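DNA endonuclease I-HmuI (Bacillus phage SPO1, PDB 1U3E) probably acts as an HNH homing endonuclease of the phage, binding and cutting DNA in intron homing. Local coordinates at residues D37-F45 with T52-A60; M1-H12 with V15-K25. All coordinates share one frame; numbering follows the deposited sequence.

Interaction 1 of 2, residues D37-F45 with T52-A60; sequences DGYHRIGLF and TFQVHRLVA. With EDO (1,2-ethanediol), chain J; nucleotides of chain C.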
# COMPACT_ATOMS: atom_id res chain seq x y z
N ASP D 37 4.51 10.95 -4.63
CA ASP D 37 4.87 10.04 -3.55
C ASP D 37 6.15 10.49 -2.86
O ASP D 37 6.53 9.95 -1.82
CB ASP D 37 4.97 8.58 -4.04
CG ASP D 37 6.10 8.33 -5.02
OD1 ASP D 37 6.12 7.25 -5.63
OD2 ASP D 37 6.95 9.23 -5.18
N GLY D 38 6.80 11.47 -3.45
CA GLY D 38 7.99 12.09 -2.86
C GLY D 38 9.34 11.36 -2.92
O GLY D 38 10.29 11.78 -2.25
N TYR D 39 9.48 10.29 -3.70
CA TYR D 39 10.78 9.64 -3.81
C TYR D 39 11.55 10.09 -5.02
O TYR D 39 11.01 10.06 -6.13
CB TYR D 39 10.61 8.13 -3.88
CG TYR D 39 10.05 7.56 -2.63
CD1 TYR D 39 8.70 7.24 -2.54
CD2 TYR D 39 10.85 7.37 -1.50
CE1 TYR D 39 8.15 6.74 -1.35
CE2 TYR D 39 10.32 6.88 -0.31
CZ TYR D 39 8.97 6.56 -0.25
OH TYR D 39 8.44 6.09 0.93
N HIS D 40 12.80 10.49 -4.84
CA HIS D 40 13.61 10.92 -6.00
C HIS D 40 13.97 9.82 -6.96
O HIS D 40 14.64 8.84 -6.60
CB HIS D 40 14.91 11.55 -5.51
CG HIS D 40 14.71 12.69 -4.52
ND1 HIS D 40 15.74 13.51 -4.12
CD2 HIS D 40 13.60 13.11 -3.87
CE1 HIS D 40 15.27 14.39 -3.26
NE2 HIS D 40 13.98 14.17 -3.09
N ARG D 41 13.53 9.97 -8.21
CA ARG D 41 13.81 8.99 -9.27
C ARG D 41 14.59 9.61 -10.43
O ARG D 41 14.70 10.83 -10.55
CB ARG D 41 12.50 8.41 -9.83
CG ARG D 41 11.60 7.75 -8.80
CD ARG D 41 10.39 8.60 -8.46
NE ARG D 41 9.41 7.88 -7.65
CZ ARG D 41 8.81 6.77 -8.04
NH1 ARG D 41 9.10 6.26 -9.24
NH2 ARG D 41 7.94 6.16 -7.25
N ILE D 42 15.13 8.76 -11.28
CA ILE D 42 15.87 9.21 -12.45
C ILE D 42 15.78 8.10 -13.47
O ILE D 42 15.42 6.98 -13.13
CB ILE D 42 17.36 9.54 -12.14
CG1 ILE D 42 18.03 8.37 -11.43
CG2 ILE D 42 17.45 10.78 -11.27
CD1 ILE D 42 18.41 7.23 -12.32
N GLY D 43 16.09 8.40 -14.72
CA GLY D 43 16.04 7.36 -15.74
C GLY D 43 17.42 7.06 -16.29
O GLY D 43 18.14 7.97 -16.71
N LEU D 44 17.80 5.79 -16.29
CA LEU D 44 19.09 5.40 -16.81
C LEU D 44 18.88 4.66 -18.12
O LEU D 44 18.07 3.73 -18.18
CB LEU D 44 19.81 4.51 -15.80
CG LEU D 44 19.96 5.07 -14.39
CD1 LEU D 44 20.70 4.08 -13.51
CD2 LEU D 44 20.71 6.39 -14.45
N PHE D 45 19.59 5.08 -19.16
CA PHE D 45 19.46 4.46 -20.47
C PHE D 45 20.55 3.45 -20.79
O PHE D 45 21.74 3.69 -20.57
CB PHE D 45 19.41 5.52 -21.56
CG PHE D 45 18.05 6.08 -21.78
CD1 PHE D 45 17.48 6.94 -20.85
CD2 PHE D 45 17.32 5.74 -22.92
CE1 PHE D 45 16.19 7.45 -21.04
CE2 PHE D 45 16.04 6.25 -23.12
CZ PHE D 45 15.47 7.10 -22.18
N THR D 52 13.51 3.37 -15.33
CA THR D 52 13.40 4.30 -14.21
C THR D 52 13.92 3.70 -12.91
O THR D 52 13.55 2.59 -12.53
CB THR D 52 11.94 4.74 -13.96
OG1 THR D 52 11.28 4.96 -15.20
CG2 THR D 52 11.92 6.04 -13.19
N PHE D 53 14.78 4.45 -12.23
CA PHE D 53 15.36 4.00 -10.97
C PHE D 53 15.13 4.98 -9.80
O PHE D 53 14.88 6.16 -10.02
CB PHE D 53 16.86 3.72 -11.14
CG PHE D 53 17.17 2.53 -12.02
CD1 PHE D 53 17.36 2.68 -13.39
CD2 PHE D 53 17.26 1.24 -11.48
CE1 PHE D 53 17.65 1.57 -14.20
CE2 PHE D 53 17.55 0.14 -12.27
CZ PHE D 53 17.75 0.30 -13.63
N GLN D 54 15.19 4.46 -8.57
CA GLN D 54 15.03 5.26 -7.36
C GLN D 54 16.38 5.64 -6.77
O GLN D 54 17.12 4.78 -6.28
CB GLN D 54 14.25 4.51 -6.29
CG GLN D 54 12.79 4.35 -6.56
CD GLN D 54 12.05 3.92 -5.32
OE1 GLN D 54 11.55 4.74 -4.56
NE2 GLN D 54 11.98 2.61 -5.09
N VAL D 55 16.70 6.94 -6.79
CA VAL D 55 17.95 7.44 -6.28
C VAL D 55 18.35 6.82 -4.95
O VAL D 55 19.50 6.44 -4.77
CB VAL D 55 17.91 8.97 -6.14
CG1 VAL D 55 19.17 9.48 -5.44
CG2 VAL D 55 17.78 9.59 -7.50
N HIS D 56 17.42 6.70 -4.01
CA HIS D 56 17.83 6.13 -2.75
C HIS D 56 18.18 4.65 -2.81
O HIS D 56 18.91 4.15 -1.95
CB HIS D 56 16.80 6.40 -1.65
CG HIS D 56 15.50 5.70 -1.83
ND1 HIS D 56 14.51 6.18 -2.65
CD2 HIS D 56 15.01 4.58 -1.26
CE1 HIS D 56 13.46 5.38 -2.59
NE2 HIS D 56 13.74 4.40 -1.75
N ARG D 57 17.67 3.92 -3.79
CA ARG D 57 18.02 2.51 -3.89
C ARG D 57 19.43 2.44 -4.47
O ARG D 57 20.27 1.65 -4.02
CB ARG D 57 17.08 1.74 -4.80
CG ARG D 57 15.74 1.45 -4.22
CD ARG D 57 15.23 0.14 -4.77
NE ARG D 57 15.09 -0.85 -3.71
CZ ARG D 57 15.45 -2.12 -3.82
NH1 ARG D 57 15.98 -2.58 -4.96
NH2 ARG D 57 15.30 -2.95 -2.79
N LEU D 58 19.68 3.26 -5.49
CA LEU D 58 20.98 3.28 -6.12
C LEU D 58 22.08 3.59 -5.11
O LEU D 58 23.15 2.99 -5.13
CB LEU D 58 21.02 4.29 -7.27
CG LEU D 58 20.08 4.03 -8.46
CD1 LEU D 58 20.16 5.18 -9.42
CD2 LEU D 58 20.45 2.75 -9.16
N VAL D 59 21.81 4.53 -4.21
CA VAL D 59 22.80 4.88 -3.21
C VAL D 59 23.00 3.68 -2.30
O VAL D 59 24.10 3.15 -2.17
CB VAL D 59 22.36 6.11 -2.38
CG1 VAL D 59 23.41 6.45 -1.34
CG2 VAL D 59 22.14 7.31 -3.29
N ALA D 60 21.90 3.24 -1.70
CA ALA D 60 21.93 2.09 -0.81
C ALA D 60 22.63 0.88 -1.46
O ALA D 60 23.47 0.24 -0.83
CB ALA D 60 20.52 1.73 -0.41
C1 EDO J . 12.44 6.07 -18.97
O1 EDO J . 11.97 6.67 -17.74
C2 EDO J . 11.22 5.79 -19.88
O2 EDO J . 10.34 4.89 -19.17
P DT C 2 12.24 0.68 -1.54
OP1 DT C 2 13.44 -0.16 -1.29
OP2 DT C 2 12.46 2.14 -1.68
O5' DT C 2 11.36 0.09 -2.75
C5' DT C 2 11.11 -1.33 -2.79
C4' DT C 2 10.39 -1.71 -4.06
O4' DT C 2 9.02 -1.28 -3.93
C3' DT C 2 10.92 -1.07 -5.34
O3' DT C 2 11.82 -1.87 -6.07
C2' DT C 2 9.67 -0.96 -6.18
C1' DT C 2 8.55 -0.93 -5.21
N1 DT C 2 7.93 0.37 -5.18
C2 DT C 2 6.87 0.49 -6.02
O2 DT C 2 6.47 -0.38 -6.77
N3 DT C 2 6.29 1.71 -5.95
C4 DT C 2 6.63 2.77 -5.17
O4 DT C 2 6.00 3.83 -5.25
C5 DT C 2 7.75 2.56 -4.31
C7 DT C 2 8.20 3.67 -3.40
C6 DT C 2 8.35 1.37 -4.35
P DT C 3 12.57 -1.23 -7.31
OP1 DT C 3 13.82 -2.00 -7.52
OP2 DT C 3 12.68 0.22 -7.13
O5' DT C 3 11.60 -1.49 -8.58
C5' DT C 3 11.21 -2.84 -8.90
C4' DT C 3 10.12 -2.81 -9.94
O4' DT C 3 8.96 -2.08 -9.43
C3' DT C 3 10.50 -2.11 -11.25
O3' DT C 3 10.69 -3.10 -12.25
C2' DT C 3 9.28 -1.32 -11.68
C1' DT C 3 8.37 -1.33 -10.47
N1 DT C 3 8.06 0.03 -10.00
C2 DT C 3 6.91 0.60 -10.49
O2 DT C 3 6.17 0.03 -11.27
N3 DT C 3 6.66 1.87 -10.03
C4 DT C 3 7.44 2.61 -9.16
O4 DT C 3 7.09 3.75 -8.83
C5 DT C 3 8.64 1.94 -8.69
C7 DT C 3 9.56 2.67 -7.75
C6 DT C 3 8.89 0.70 -9.13
OP3 DG C 1 11.51 4.34 4.86
P DG C 1 11.33 4.64 3.39
OP1 DG C 1 10.52 5.89 3.16
OP2 DG C 1 12.62 4.56 2.64
O5' DG C 1 10.41 3.42 2.85
C5' DG C 1 10.29 3.18 1.44
C4' DG C 1 9.82 1.77 1.18
O4' DG C 1 8.39 1.74 1.30
C3' DG C 1 10.10 1.29 -0.23
O3' DG C 1 11.27 0.51 -0.29
C2' DG C 1 8.95 0.34 -0.50
C1' DG C 1 7.82 0.89 0.33
N9 DG C 1 6.91 1.72 -0.46
C8 DG C 1 6.67 3.06 -0.31
N7 DG C 1 5.78 3.52 -1.14
C5 DG C 1 5.42 2.41 -1.90
C6 DG C 1 4.51 2.30 -2.95
O6 DG C 1 3.80 3.17 -3.45
N1 DG C 1 4.45 1.00 -3.44
C2 DG C 1 5.19 -0.05 -2.97
N2 DG C 1 4.99 -1.23 -3.57
N3 DG C 1 6.06 0.04 -1.98
C4 DG C 1 6.12 1.30 -1.49
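His56, packed against Tyr39 with ring planes inclined by 36°, sends NE2 to OP2 of thymidine DT2 at 2.6 Å, the shortest polar bond here. Tyr39 donates its OH to OP1 of DG1. Behind these groups, Ile42 N donates to Phe53 O at 2.9 Å and Phe53 N to Ile42 O at 2.8 Å; the two reciprocal bonds make Ile42 and Phe53 an antiparallel hydrogen-bonded pair. Beyond it, Val55 N at the start of helix 55-63 donates to His40 O at 2.8 Å. On the side of this pair the contact is apolar. Leu44 CD1 lies 3.6 Å from Phe53 CD1, and Ile42 CG1, set between backbone N and carbonyl carbon (chi1 52°), carries CD1 to Leu58 CD1, tip to tip, and to Phe53 CB. The opposite face, with Arg41 and Gln54, is turned to DNA. Arg41 presents its guanidinium edge to O4 of DT3, NH2 at 3.0 Å and NH1 also donating; its NH2 forms a salt bridge with the syn lone pair of Asp37 OD1, which is tilted 29° from the guanidinium plane. Gln54 NE2 reaches OP2 of DT3 at 3.2 Å. Base edge and phosphates are thus contacted together by a DNA-binding beta hairpin running straight into a helix.

Interaction 2 of 2, residues M1-H12 with V15-K25; sequences MEWKDIKGYEGH and VSNTGEVYSIK. With EDO (1,2-ethanediol), chain P.
The antiparallel beta hairpin of strands 3-5 and 13-16 forms one margin of a four-stranded sheet, and its register is fixed by Lys4 and Val15. Lys4 N donates to Val15 O at 2.9 Å, and Val15 N answers to Lys4 O with 171° at the hydrogen, so this is a hydrogen-bonded pair. Just past the strands, Asn17 N donates to Glu2 O (3.0 Å), in the carbonyl plane. Trp3 and Ser16, the neighbouring non-hydrogen-bonded pair, make a CH-pi contact: Ser16 CB sits 3.6 Å from the centroid of the six-membered ring of Trp3, only 7° off its normal. The indole reaches on past strand 13-16, its CZ3 meeting Tyr22 CB at 3.5 Å on the third strand. Within this NUMOD4 region the chain reverses through a type I turn from Ser16 to Gly19. Ser16 OG, placed between backbone N and carbonyl carbon (chi1 77°), there accepts from Glu20 N and shares a hydrogen bond with Thr18 OG1. On the side of Val15, Ile6 crosses at about a right angle and sets CG1 3.7 Å from Val15 CG1, while its CD1 approaches Val21. Further along, Ile24 N donates to His12 O at 2.9 Å, just beyond Ser23, whose OG binds a DNA phosphate.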
# COMPACT_ATOMS: atom_id res chain seq x y z
N MET D 1 33.08 13.41 -1.11
CA MET D 1 31.89 12.78 -1.76
C MET D 1 32.33 11.60 -2.63
O MET D 1 32.95 11.77 -3.68
CB MET D 1 31.15 13.82 -2.61
CG MET D 1 29.94 13.27 -3.32
SD MET D 1 29.24 14.37 -4.55
CE MET D 1 28.14 15.39 -3.56
N GLU D 2 31.99 10.39 -2.19
CA GLU D 2 32.35 9.18 -2.90
C GLU D 2 31.51 8.84 -4.12
O GLU D 2 30.27 8.96 -4.10
CB GLU D 2 32.31 7.99 -1.94
CG GLU D 2 33.35 8.04 -0.84
CD GLU D 2 34.76 8.12 -1.40
OE1 GLU D 2 35.03 7.49 -2.45
OE2 GLU D 2 35.61 8.81 -0.77
N TRP D 3 32.19 8.42 -5.19
CA TRP D 3 31.54 8.02 -6.43
C TRP D 3 31.84 6.57 -6.79
O TRP D 3 32.97 6.08 -6.62
CB TRP D 3 32.01 8.88 -7.60
CG TRP D 3 31.52 10.29 -7.64
CD1 TRP D 3 32.18 11.40 -7.21
CD2 TRP D 3 30.28 10.76 -8.20
NE1 TRP D 3 31.44 12.53 -7.48
CE2 TRP D 3 30.27 12.16 -8.09
CE3 TRP D 3 29.19 10.12 -8.79
CZ2 TRP D 3 29.21 12.94 -8.54
CZ3 TRP D 3 28.13 10.90 -9.24
CH2 TRP D 3 28.15 12.29 -9.12
N LYS D 4 30.82 5.87 -7.28
CA LYS D 4 30.97 4.49 -7.69
C LYS D 4 30.25 4.32 -9.01
O LYS D 4 29.34 5.08 -9.33
CB LYS D 4 30.35 3.55 -6.65
CG LYS D 4 31.36 2.95 -5.68
CD LYS D 4 30.71 1.92 -4.79
CE LYS D 4 31.74 1.25 -3.91
NZ LYS D 4 31.13 0.24 -3.00
N ASP D 5 30.67 3.35 -9.81
CA ASP D 5 30.02 3.12 -11.09
C ASP D 5 28.74 2.32 -10.91
O ASP D 5 28.76 1.24 -10.30
CB ASP D 5 30.96 2.38 -12.03
CG ASP D 5 32.01 3.28 -12.60
OD1 ASP D 5 31.64 4.16 -13.40
OD2 ASP D 5 33.20 3.11 -12.25
N ILE D 6 27.64 2.83 -11.45
CA ILE D 6 26.37 2.14 -11.34
C ILE D 6 26.45 0.76 -11.97
O ILE D 6 26.59 0.61 -13.18
CB ILE D 6 25.23 2.96 -11.98
CG1 ILE D 6 25.12 4.31 -11.27
CG2 ILE D 6 23.90 2.20 -11.88
CD1 ILE D 6 23.95 5.15 -11.70
N LYS D 7 26.39 -0.27 -11.13
CA LYS D 7 26.47 -1.64 -11.60
C LYS D 7 25.46 -1.87 -12.71
O LYS D 7 24.30 -1.47 -12.60
CB LYS D 7 26.20 -2.61 -10.45
CG LYS D 7 27.27 -2.59 -9.36
CD LYS D 7 26.86 -3.43 -8.15
CE LYS D 7 27.80 -3.19 -6.97
NZ LYS D 7 27.23 -3.72 -5.70
N GLY D 8 25.92 -2.50 -13.79
CA GLY D 8 25.03 -2.79 -14.90
C GLY D 8 24.93 -1.64 -15.85
O GLY D 8 24.20 -1.72 -16.83
N TYR D 9 25.66 -0.57 -15.55
CA TYR D 9 25.68 0.63 -16.39
C TYR D 9 27.06 1.25 -16.37
O TYR D 9 27.21 2.44 -16.62
CB TYR D 9 24.67 1.66 -15.89
CG TYR D 9 23.22 1.35 -16.21
CD1 TYR D 9 22.46 0.54 -15.37
CD2 TYR D 9 22.62 1.87 -17.35
CE1 TYR D 9 21.13 0.25 -15.66
CE2 TYR D 9 21.29 1.59 -17.64
CZ TYR D 9 20.55 0.78 -16.79
OH TYR D 9 19.23 0.53 -17.08
N GLU D 10 28.06 0.43 -16.06
CA GLU D 10 29.44 0.88 -15.99
C GLU D 10 29.87 1.56 -17.28
O GLU D 10 29.59 1.08 -18.38
CB GLU D 10 30.37 -0.31 -15.71
CG GLU D 10 30.03 -1.13 -14.46
CD GLU D 10 28.88 -2.11 -14.67
OE1 GLU D 10 28.57 -2.87 -13.72
OE2 GLU D 10 28.29 -2.14 -15.77
N GLY D 11 30.56 2.70 -17.15
CA GLY D 11 31.02 3.42 -18.32
C GLY D 11 29.98 4.41 -18.83
O GLY D 11 30.27 5.24 -19.68
N HIS D 12 28.77 4.32 -18.30
CA HIS D 12 27.69 5.20 -18.71
C HIS D 12 27.29 6.18 -17.62
O HIS D 12 27.26 7.39 -17.85
CB HIS D 12 26.49 4.36 -19.14
CG HIS D 12 26.73 3.59 -20.39
ND1 HIS D 12 26.38 4.07 -21.64
CD2 HIS D 12 27.34 2.40 -20.61
CE1 HIS D 12 26.76 3.21 -22.56
NE2 HIS D 12 27.35 2.19 -21.96
N VAL D 15 27.28 7.02 -9.49
CA VAL D 15 26.48 7.49 -8.37
C VAL D 15 27.34 7.95 -7.20
O VAL D 15 28.43 7.43 -7.00
CB VAL D 15 25.51 6.37 -7.92
CG1 VAL D 15 26.27 5.05 -7.81
CG2 VAL D 15 24.85 6.72 -6.61
N SER D 16 26.85 8.91 -6.43
CA SER D 16 27.61 9.38 -5.27
C SER D 16 26.83 9.10 -4.00
O SER D 16 25.60 9.04 -4.01
CB SER D 16 27.89 10.88 -5.37
OG SER D 16 26.74 11.62 -5.04
N ASN D 17 27.54 8.93 -2.89
CA ASN D 17 26.88 8.65 -1.62
C ASN D 17 25.97 9.78 -1.15
O ASN D 17 25.25 9.64 -0.16
CB ASN D 17 27.94 8.36 -0.56
CG ASN D 17 28.94 9.47 -0.43
OD1 ASN D 17 29.72 9.50 0.50
ND2 ASN D 17 28.93 10.39 -1.39
N THR D 18 25.98 10.90 -1.85
CA THR D 18 25.15 12.01 -1.45
C THR D 18 23.82 11.96 -2.18
O THR D 18 22.90 12.71 -1.87
CB THR D 18 25.82 13.34 -1.77
OG1 THR D 18 25.97 13.47 -3.18
CG2 THR D 18 27.17 13.40 -1.13
N GLY D 19 23.73 11.06 -3.15
CA GLY D 19 22.51 10.91 -3.91
C GLY D 19 22.57 11.56 -5.29
O GLY D 19 21.54 11.87 -5.87
N GLU D 20 23.77 11.76 -5.80
CA GLU D 20 23.93 12.36 -7.12
C GLU D 20 24.16 11.29 -8.18
O GLU D 20 24.96 10.36 -8.00
CB GLU D 20 25.11 13.34 -7.12
CG GLU D 20 24.80 14.72 -6.58
CD GLU D 20 26.06 15.52 -6.31
OE1 GLU D 20 27.06 15.27 -7.01
OE2 GLU D 20 26.05 16.39 -5.41
N VAL D 21 23.44 11.41 -9.29
CA VAL D 21 23.57 10.48 -10.40
C VAL D 21 24.14 11.27 -11.58
O VAL D 21 23.48 12.15 -12.14
CB VAL D 21 22.21 9.87 -10.77
CG1 VAL D 21 22.35 8.99 -11.98
CG2 VAL D 21 21.69 9.07 -9.63
N TYR D 22 25.37 10.95 -11.94
CA TYR D 22 26.08 11.61 -13.02
C TYR D 22 26.10 10.79 -14.30
O TYR D 22 26.21 9.57 -14.25
CB TYR D 22 27.53 11.86 -12.57
CG TYR D 22 28.44 12.37 -13.66
CD1 TYR D 22 28.25 13.64 -14.23
CD2 TYR D 22 29.49 11.58 -14.13
CE1 TYR D 22 29.09 14.11 -15.23
CE2 TYR D 22 30.33 12.05 -15.15
CZ TYR D 22 30.12 13.31 -15.69
OH TYR D 22 30.94 13.79 -16.69
N SER D 23 25.97 11.45 -15.45
CA SER D 23 26.03 10.77 -16.74
C SER D 23 27.39 11.10 -17.33
O SER D 23 27.89 12.20 -17.13
CB SER D 23 24.95 11.27 -17.70
OG SER D 23 25.11 10.66 -18.97
N ILE D 24 27.99 10.16 -18.05
CA ILE D 24 29.29 10.44 -18.62
C ILE D 24 29.18 10.99 -20.03
O ILE D 24 29.86 11.96 -20.37
CB ILE D 24 30.19 9.21 -18.63
CG1 ILE D 24 30.29 8.63 -17.22
CG2 ILE D 24 31.57 9.60 -19.08
CD1 ILE D 24 31.28 7.50 -17.09
N LYS D 25 28.34 10.38 -20.85
CA LYS D 25 28.17 10.84 -22.23
C LYS D 25 27.35 12.13 -22.28
O LYS D 25 27.55 12.97 -23.16
CB LYS D 25 27.47 9.77 -23.07
CG LYS D 25 27.27 10.17 -24.53
CD LYS D 25 26.57 9.07 -25.32
CE LYS D 25 26.60 9.35 -26.81
NZ LYS D 25 27.99 9.38 -27.34
C1 EDO P . 28.29 -2.83 -0.52
O1 EDO P . 27.98 -1.42 -0.59
C2 EDO P . 29.41 -3.18 -1.55
O2 EDO P . 28.95 -2.85 -2.91

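How the interactions relate
Interaction 1 is largely buried and meets the DNA extensively, whereas interaction 2 sits at the N-terminal margin, partly buried and with several exposed residues, and reaches DNA through Ser23. Each joins antiparallel strands, but of two different sheets. The two meet through a shared apolar layer: Val21 touches Ile42 and Leu44, and Ile6 packs on Leu44. Separately, the Tyr9 hydroxyl packs on the Phe53 ring, OH to CE1 3.4 Å. Helix 55-63 serves both, since His62 and Phe63 cover Val15 while His56 and Arg57 hold phosphates. Their chemistry differs accordingly. Guanidinium, amide, imidazole and hydroxyl groups of 37-45 with 52-60 bind thymine O4 and phosphates, whereas 1-12 with 15-25 relies mainly on main-chain bonds, an indole face and a tight turn.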